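Local structure of adenine Deaminase (Enterococcus faecalis, 2ICS) at residues V61-K66 and T84-A89; Y71-E76 and I273-R278. The protein is a zinc-dependent amidohydrolase-superfamily enzyme that in vitro deacetylates acetyl-(R)-mandelate, though with very low efficiency. One frame throughout, in Å; residues are numbered along the deposited sequence.

Contact 1 (V61-K66 and T84-A89). With ZN (zinc ion), chain B.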
loop_
_atom_site.group_PDB
_atom_site.type_symbol
_atom_site.label_atom_id
_atom_site.label_comp_id
_atom_site.label_asym_id
_atom_site.label_seq_id
_atom_site.Cartn_x
_atom_site.Cartn_y
_atom_site.Cartn_z
ATOM N N VAL A 61 5.236 -1.204 -1.810
ATOM C CA VAL A 61 6.070 -2.380 -1.650
ATOM C C VAL A 61 7.308 -2.330 -2.555
ATOM O O VAL A 61 7.391 -1.512 -3.465
ATOM C CB VAL A 61 5.210 -3.619 -1.999
ATOM C CG1 VAL A 61 6.062 -4.740 -2.518
ATOM C CG2 VAL A 61 4.412 -4.038 -0.785
ATOM N N HIS A 62 8.267 -3.211 -2.287
ATOM C CA HIS A 62 9.472 -3.326 -3.091
ATOM C C HIS A 62 9.707 -4.821 -3.277
ATOM O O HIS A 62 10.244 -5.503 -2.399
ATOM C CB HIS A 62 10.640 -2.641 -2.392
ATOM C CG HIS A 62 10.509 -1.151 -2.363
ATOM N ND1 HIS A 62 10.577 -0.357 -3.487
ATOM C CD2 HIS A 62 10.204 -0.314 -1.339
ATOM C CE1 HIS A 62 10.308 0.907 -3.119
ATOM N NE2 HIS A 62 10.076 0.986 -1.824
ATOM N N CYS A 63 9.265 -5.332 -4.422
ATOM C CA CYS A 63 9.377 -6.753 -4.697
ATOM C C CYS A 63 9.985 -7.180 -6.032
ATOM O O CYS A 63 9.594 -8.212 -6.581
ATOM C CB CYS A 63 8.001 -7.406 -4.533
ATOM S SG CYS A 63 6.719 -6.707 -5.579
ATOM N N PHE A 64 10.912 -6.388 -6.565
ATOM C CA PHE A 64 11.608 -6.761 -7.796
ATOM C C PHE A 64 12.779 -7.568 -7.233
ATOM O O PHE A 64 13.766 -6.992 -6.777
ATOM C CB PHE A 64 12.135 -5.527 -8.539
ATOM C CG PHE A 64 12.923 -5.856 -9.787
ATOM C CD1 PHE A 64 13.679 -4.878 -10.425
ATOM C CD2 PHE A 64 12.913 -7.145 -10.325
ATOM C CE1 PHE A 64 14.415 -5.170 -11.580
ATOM C CE2 PHE A 64 13.646 -7.449 -11.475
ATOM C CZ PHE A 64 14.397 -6.459 -12.103
ATOM N N GLU A 65 12.660 -8.894 -7.259
ATOM C CA GLU A 65 13.682 -9.768 -6.683
ATOM C C GLU A 65 15.112 -9.656 -7.223
ATOM O O GLU A 65 16.054 -10.112 -6.570
ATOM C CB GLU A 65 13.221 -11.234 -6.745
ATOM C CG GLU A 65 13.223 -11.857 -8.133
ATOM C CD GLU A 65 12.877 -13.339 -8.104
ATOM O OE1 GLU A 65 11.687 -13.685 -7.934
ATOM O OE2 GLU A 65 13.802 -14.165 -8.240
ATOM N N LYS A 66 15.285 -9.049 -8.392
ATOM C CA LYS A 66 16.620 -8.912 -8.971
ATOM C C LYS A 66 17.352 -7.621 -8.604
ATOM O O LYS A 66 18.522 -7.456 -8.950
ATOM C CB LYS A 66 16.555 -9.041 -10.497
ATOM C CG LYS A 66 16.203 -10.434 -10.987
ATOM C CD LYS A 66 17.202 -11.463 -10.478
ATOM C CE LYS A 66 16.950 -12.827 -11.097
ATOM N NZ LYS A 66 17.086 -12.782 -12.583
ATOM N N THR A 84 -3.483 -10.035 -1.239
ATOM C CA THR A 84 -3.762 -10.501 -2.590
ATOM C C THR A 84 -3.138 -9.659 -3.703
ATOM O O THR A 84 -2.853 -10.170 -4.782
ATOM C CB THR A 84 -5.290 -10.604 -2.825
ATOM O OG1 THR A 84 -5.902 -9.324 -2.616
ATOM C CG2 THR A 84 -5.903 -11.612 -1.866
ATOM N N THR A 85 -2.923 -8.375 -3.440
ATOM C CA THR A 85 -2.335 -7.475 -4.430
ATOM C C THR A 85 -1.278 -6.565 -3.804
ATOM O O THR A 85 -1.441 -6.097 -2.673
ATOM C CB THR A 85 -3.430 -6.581 -5.097
ATOM O OG1 THR A 85 -4.336 -7.402 -5.845
ATOM C CG2 THR A 85 -2.802 -5.569 -6.036
ATOM N N VAL A 86 -0.188 -6.333 -4.532
ATOM C CA VAL A 86 0.865 -5.447 -4.056
ATOM C C VAL A 86 1.278 -4.521 -5.185
ATOM O O VAL A 86 1.194 -4.876 -6.365
ATOM C CB VAL A 86 2.136 -6.208 -3.568
ATOM C CG1 VAL A 86 1.817 -7.027 -2.325
ATOM C CG2 VAL A 86 2.680 -7.096 -4.681
ATOM N N ILE A 87 1.705 -3.321 -4.819
ATOM C CA ILE A 87 2.150 -2.354 -5.795
ATOM C C ILE A 87 3.569 -1.956 -5.445
ATOM O O ILE A 87 3.821 -1.378 -4.384
ATOM C CB ILE A 87 1.266 -1.092 -5.792
ATOM C CG1 ILE A 87 -0.210 -1.487 -5.931
ATOM C CG2 ILE A 87 1.686 -0.171 -6.932
ATOM C CD1 ILE A 87 -1.172 -0.307 -5.956
ATOM N N ASP A 88 4.505 -2.293 -6.328
ATOM C CA ASP A 88 5.900 -1.945 -6.116
ATOM C C ASP A 88 6.048 -0.435 -6.304
ATOM O O ASP A 88 5.693 0.099 -7.353
ATOM C CB ASP A 88 6.779 -2.700 -7.104
ATOM C CG ASP A 88 8.222 -2.270 -7.028
ATOM O OD1 ASP A 88 8.555 -1.213 -7.604
ATOM O OD2 ASP A 88 9.019 -2.979 -6.372
ATOM N N ALA A 89 6.576 0.245 -5.290
ATOM C CA ALA A 89 6.713 1.700 -5.329
ATOM C C ALA A 89 7.916 2.284 -6.074
ATOM O O ALA A 89 8.784 2.930 -5.472
ATOM C CB ALA A 89 6.668 2.260 -3.906
HETATM ZN ZN ZN B . 9.679 2.472 -0.555
HETATM O O HOH W 1 10.092 3.734 0.959
#
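D88 CG stands anti to its backbone N (chi1 174°), which turns the carboxylate off the strand toward H62 and C63; H62 CG, anti to its own carbonyl carbon, directs the imidazole past A89 CB toward the metal. The carboxylate reaches the loop through OD2, whose anti lone pair accepts the amide of C63 at 3.1 Å between C63 N and D88 OD2. The same oxygen lies beside H62 CA, and the imidazole and carboxylate planes are 89° apart. H62 ND1 and D88 OD2 make no direct bond; both hydrogen-bond to T91 OG1, so one hydroxyl joins the carboxylate to the ring, a second-shell arrangement consistent with fixing the ring's rotation. On its far side the ring bonds the zinc ion, with 2.0 Å from H62 NE2 to zinc. H60 and D272 bind this metal too, as does the carbamate of the modified K154, and a water is a further ligand. Here strands 51-61 and 83-89, parallel neighbours in the barrel of this metallo-dependent hydrolase, are bridged, and the H-x-H pair H60 and H62 sits at the C-terminal end of the first, as in other amidohydrolases. V61 holds the parallel bridge to D88 from both of its backbone polar atoms: V61 N donates to I87 O (2.9 Å, bent to 133°), while A89 N donates to V61 O at 2.7 Å in a straighter bond. A89 CB approaches the imidazole at H62 CE1, 4.0 Å away. Farther back along strand 83-89 the contact is apolar: V61 CG2 lies obliquely against V86 CB at 4.2 Å, and C63 SG touches V86 CG2, with V111 of strand 110-114 adjoining both C63 and V86.

Contact 2 (Y71-E76 and I273-R278)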
loop_
_atom_site.group_PDB
_atom_site.type_symbol
_atom_site.label_atom_id
_atom_site.label_comp_id
_atom_site.label_asym_id
_atom_site.label_seq_id
_atom_site.Cartn_x
_atom_site.Cartn_y
_atom_site.Cartn_z
ATOM N N TYR A 71 14.892 -5.063 -2.206
ATOM C CA TYR A 71 14.112 -6.076 -2.915
ATOM C C TYR A 71 13.436 -7.073 -1.973
ATOM O O TYR A 71 13.643 -7.050 -0.759
ATOM C CB TYR A 71 15.033 -6.871 -3.851
ATOM C CG TYR A 71 15.891 -7.878 -3.104
ATOM C CD1 TYR A 71 15.473 -9.202 -2.946
ATOM C CD2 TYR A 71 17.075 -7.488 -2.479
ATOM C CE1 TYR A 71 16.210 -10.107 -2.176
ATOM C CE2 TYR A 71 17.817 -8.385 -1.706
ATOM C CZ TYR A 71 17.377 -9.690 -1.556
ATOM O OH TYR A 71 18.082 -10.574 -0.761
ATOM N N ASP A 72 12.635 -7.956 -2.562
ATOM C CA ASP A 72 11.970 -9.026 -1.827
ATOM C C ASP A 72 11.279 -9.937 -2.824
ATOM O O ASP A 72 11.292 -9.670 -4.026
ATOM C CB ASP A 72 10.942 -8.488 -0.826
ATOM C CG ASP A 72 10.834 -9.368 0.411
ATOM O OD1 ASP A 72 11.009 -10.603 0.271
ATOM O OD2 ASP A 72 10.577 -8.835 1.515
ATOM N N TYR A 73 10.678 -11.013 -2.329
ATOM C CA TYR A 73 9.983 -11.954 -3.195
ATOM C C TYR A 73 8.484 -11.766 -3.035
ATOM O O TYR A 73 7.936 -11.949 -1.949
ATOM C CB TYR A 73 10.391 -13.387 -2.858
ATOM C CG TYR A 73 11.888 -13.584 -2.894
ATOM C CD1 TYR A 73 12.669 -13.306 -1.775
ATOM C CD2 TYR A 73 12.535 -13.988 -4.068
ATOM C CE1 TYR A 73 14.057 -13.419 -1.817
ATOM C CE2 TYR A 73 13.929 -14.102 -4.124
ATOM C CZ TYR A 73 14.679 -13.812 -2.995
ATOM O OH TYR A 73 16.045 -13.893 -3.036
ATOM N N PRO A 74 7.805 -11.392 -4.130
ATOM C CA PRO A 74 6.364 -11.146 -4.199
ATOM C C PRO A 74 5.474 -11.997 -3.295
ATOM O O PRO A 74 4.690 -11.466 -2.506
ATOM C CB PRO A 74 6.060 -11.353 -5.675
ATOM C CG PRO A 74 7.271 -10.770 -6.313
ATOM C CD PRO A 74 8.399 -11.354 -5.480
ATOM N N ASP A 75 5.585 -13.312 -3.394
ATOM C CA ASP A 75 4.724 -14.148 -2.581
ATOM C C ASP A 75 5.048 -14.187 -1.092
ATOM O O ASP A 75 4.212 -14.615 -0.299
ATOM C CB ASP A 75 4.649 -15.560 -3.172
ATOM C CG ASP A 75 4.058 -15.566 -4.575
ATOM O OD1 ASP A 75 3.219 -14.687 -4.884
ATOM O OD2 ASP A 75 4.425 -16.454 -5.369
ATOM N N GLU A 76 6.237 -13.733 -0.701
ATOM C CA GLU A 76 6.589 -13.709 0.721
ATOM C C GLU A 76 5.946 -12.506 1.410
ATOM O O GLU A 76 5.747 -12.517 2.620
ATOM C CB GLU A 76 8.109 -13.638 0.931
ATOM C CG GLU A 76 8.871 -14.884 0.514
ATOM C CD GLU A 76 8.328 -16.143 1.163
ATOM O OE1 GLU A 76 8.210 -16.180 2.405
ATOM O OE2 GLU A 76 8.023 -17.097 0.425
ATOM N N ILE A 273 7.668 -2.302 2.678
ATOM C CA ILE A 273 8.398 -3.498 3.058
ATOM C C ILE A 273 9.370 -3.997 1.988
ATOM O O ILE A 273 9.157 -3.815 0.788
ATOM C CB ILE A 273 7.389 -4.628 3.363
ATOM C CG1 ILE A 273 8.083 -5.821 4.006
ATOM C CG2 ILE A 273 6.704 -5.077 2.060
ATOM C CD1 ILE A 273 7.097 -6.889 4.470
ATOM N N TYR A 274 10.453 -4.607 2.448
ATOM C CA TYR A 274 11.437 -5.225 1.570
ATOM C C TYR A 274 12.093 -6.258 2.481
ATOM O O TYR A 274 11.946 -6.178 3.706
ATOM C CB TYR A 274 12.413 -4.199 0.969
ATOM C CG TYR A 274 13.511 -3.669 1.847
ATOM C CD1 TYR A 274 14.831 -4.081 1.658
ATOM C CD2 TYR A 274 13.251 -2.704 2.814
ATOM C CE1 TYR A 274 15.866 -3.537 2.412
ATOM C CE2 TYR A 274 14.276 -2.153 3.573
ATOM C CZ TYR A 274 15.581 -2.572 3.367
ATOM O OH TYR A 274 16.599 -2.024 4.113
ATOM N N ILE A 275 12.783 -7.234 1.903
ATOM C CA ILE A 275 13.344 -8.320 2.694
ATOM C C ILE A 275 13.987 -7.980 4.039
ATOM O O ILE A 275 13.739 -8.669 5.027
ATOM C CB ILE A 275 14.319 -9.180 1.841
ATOM C CG1 ILE A 275 14.535 -10.533 2.523
ATOM C CG2 ILE A 275 15.651 -8.459 1.646
ATOM C CD1 ILE A 275 15.061 -11.618 1.594
ATOM N N ARG A 276 14.779 -6.917 4.097
ATOM C CA ARG A 276 15.447 -6.550 5.342
ATOM C C ARG A 276 14.533 -6.125 6.488
ATOM O O ARG A 276 14.677 -6.634 7.604
ATOM C CB ARG A 276 16.496 -5.460 5.084
ATOM C CG ARG A 276 17.632 -5.916 4.172
ATOM C CD ARG A 276 18.673 -4.820 3.939
ATOM N NE ARG A 276 19.352 -4.427 5.172
ATOM C CZ ARG A 276 20.364 -3.564 5.228
ATOM N NH1 ARG A 276 20.823 -2.996 4.116
ATOM N NH2 ARG A 276 20.919 -3.267 6.399
ATOM N N ASN A 277 13.597 -5.207 6.245
ATOM C CA ASN A 277 12.722 -4.809 7.343
ATOM C C ASN A 277 11.617 -5.827 7.594
ATOM O O ASN A 277 10.932 -5.762 8.610
ATOM C CB ASN A 277 12.133 -3.396 7.146
ATOM C CG ASN A 277 11.301 -3.258 5.889
ATOM O OD1 ASN A 277 10.520 -4.138 5.545
ATOM N ND2 ASN A 277 11.448 -2.124 5.211
ATOM N N ARG A 278 11.453 -6.779 6.677
ATOM C CA ARG A 278 10.449 -7.829 6.850
ATOM C C ARG A 278 11.017 -8.922 7.750
ATOM O O ARG A 278 10.349 -9.389 8.675
ATOM C CB ARG A 278 10.053 -8.468 5.508
ATOM C CG ARG A 278 9.430 -9.862 5.684
ATOM C CD ARG A 278 8.786 -10.413 4.419
ATOM N NE ARG A 278 9.750 -10.843 3.407
ATOM C CZ ARG A 278 10.464 -11.966 3.465
ATOM N NH1 ARG A 278 10.333 -12.799 4.496
ATOM N NH2 ARG A 278 11.307 -12.261 2.483
#
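D72 OD1 accepts two N-H groups, one from each segment: R278 NH2 at 2.8 Å on its syn lone pair, and Y73 N on the anti side, 18° out of the carboxylate plane. The second oxygen completes a side-on salt bridge, with R278 NE 2.9 Å from D72 OD2, again through a syn lone pair. Each carboxylate oxygen therefore takes one guanidinium nitrogen, and both bonds lie near the guanidinium plane although the two flat groups are turned 31° apart. A bend of the arginine chain at chi3 turns this NE and NH2 edge toward D72, while E76 CB covers one guanidinium face over its centre, 3.8 Å from R278 CZ.

Beside the ion pair, I275 N donates to Y71 O at 2.8 Å, nearly straight at 164°. I275 CG2 sits over one face of the Y71 ring, 4.1 Å from the centroid, in a CH-pi contact; CD1 of the same isoleucine meets the edge of the Y73 ring. The loop before helix 74-77 is thus joined to the first turn of helix 275-279, where Y274 occupies the N-cap position. N277 OD1 accepts the Y274 amide, and the Y274 ring meets Y70 of the adenine pocket. Two charged bonds plus the Y73 amide hold the largely buried carboxylate in place, and together they would be expected to keep D72 ionised.

In the fold
From the N terminus the chain leaves strand 51-61 through residues 61-66, passes 71-76 and helix 74-77, and returns along strand 83-89. That return closes contact 1, a short loop with 17 residues between its segments. Contact 2 opens inside this loop but closes only at 273-278, after 196 intervening residues that include much of the barrel, so the two contacts cross rather than nest. They also touch: H62 N and I273 O form a probable hydrogen bond, and C63 O packs on P74. Contact 1 joins two neighbouring barrel strands; contact 2 ties the excursion between them to helix 275-279, just beyond the zinc ligand D272.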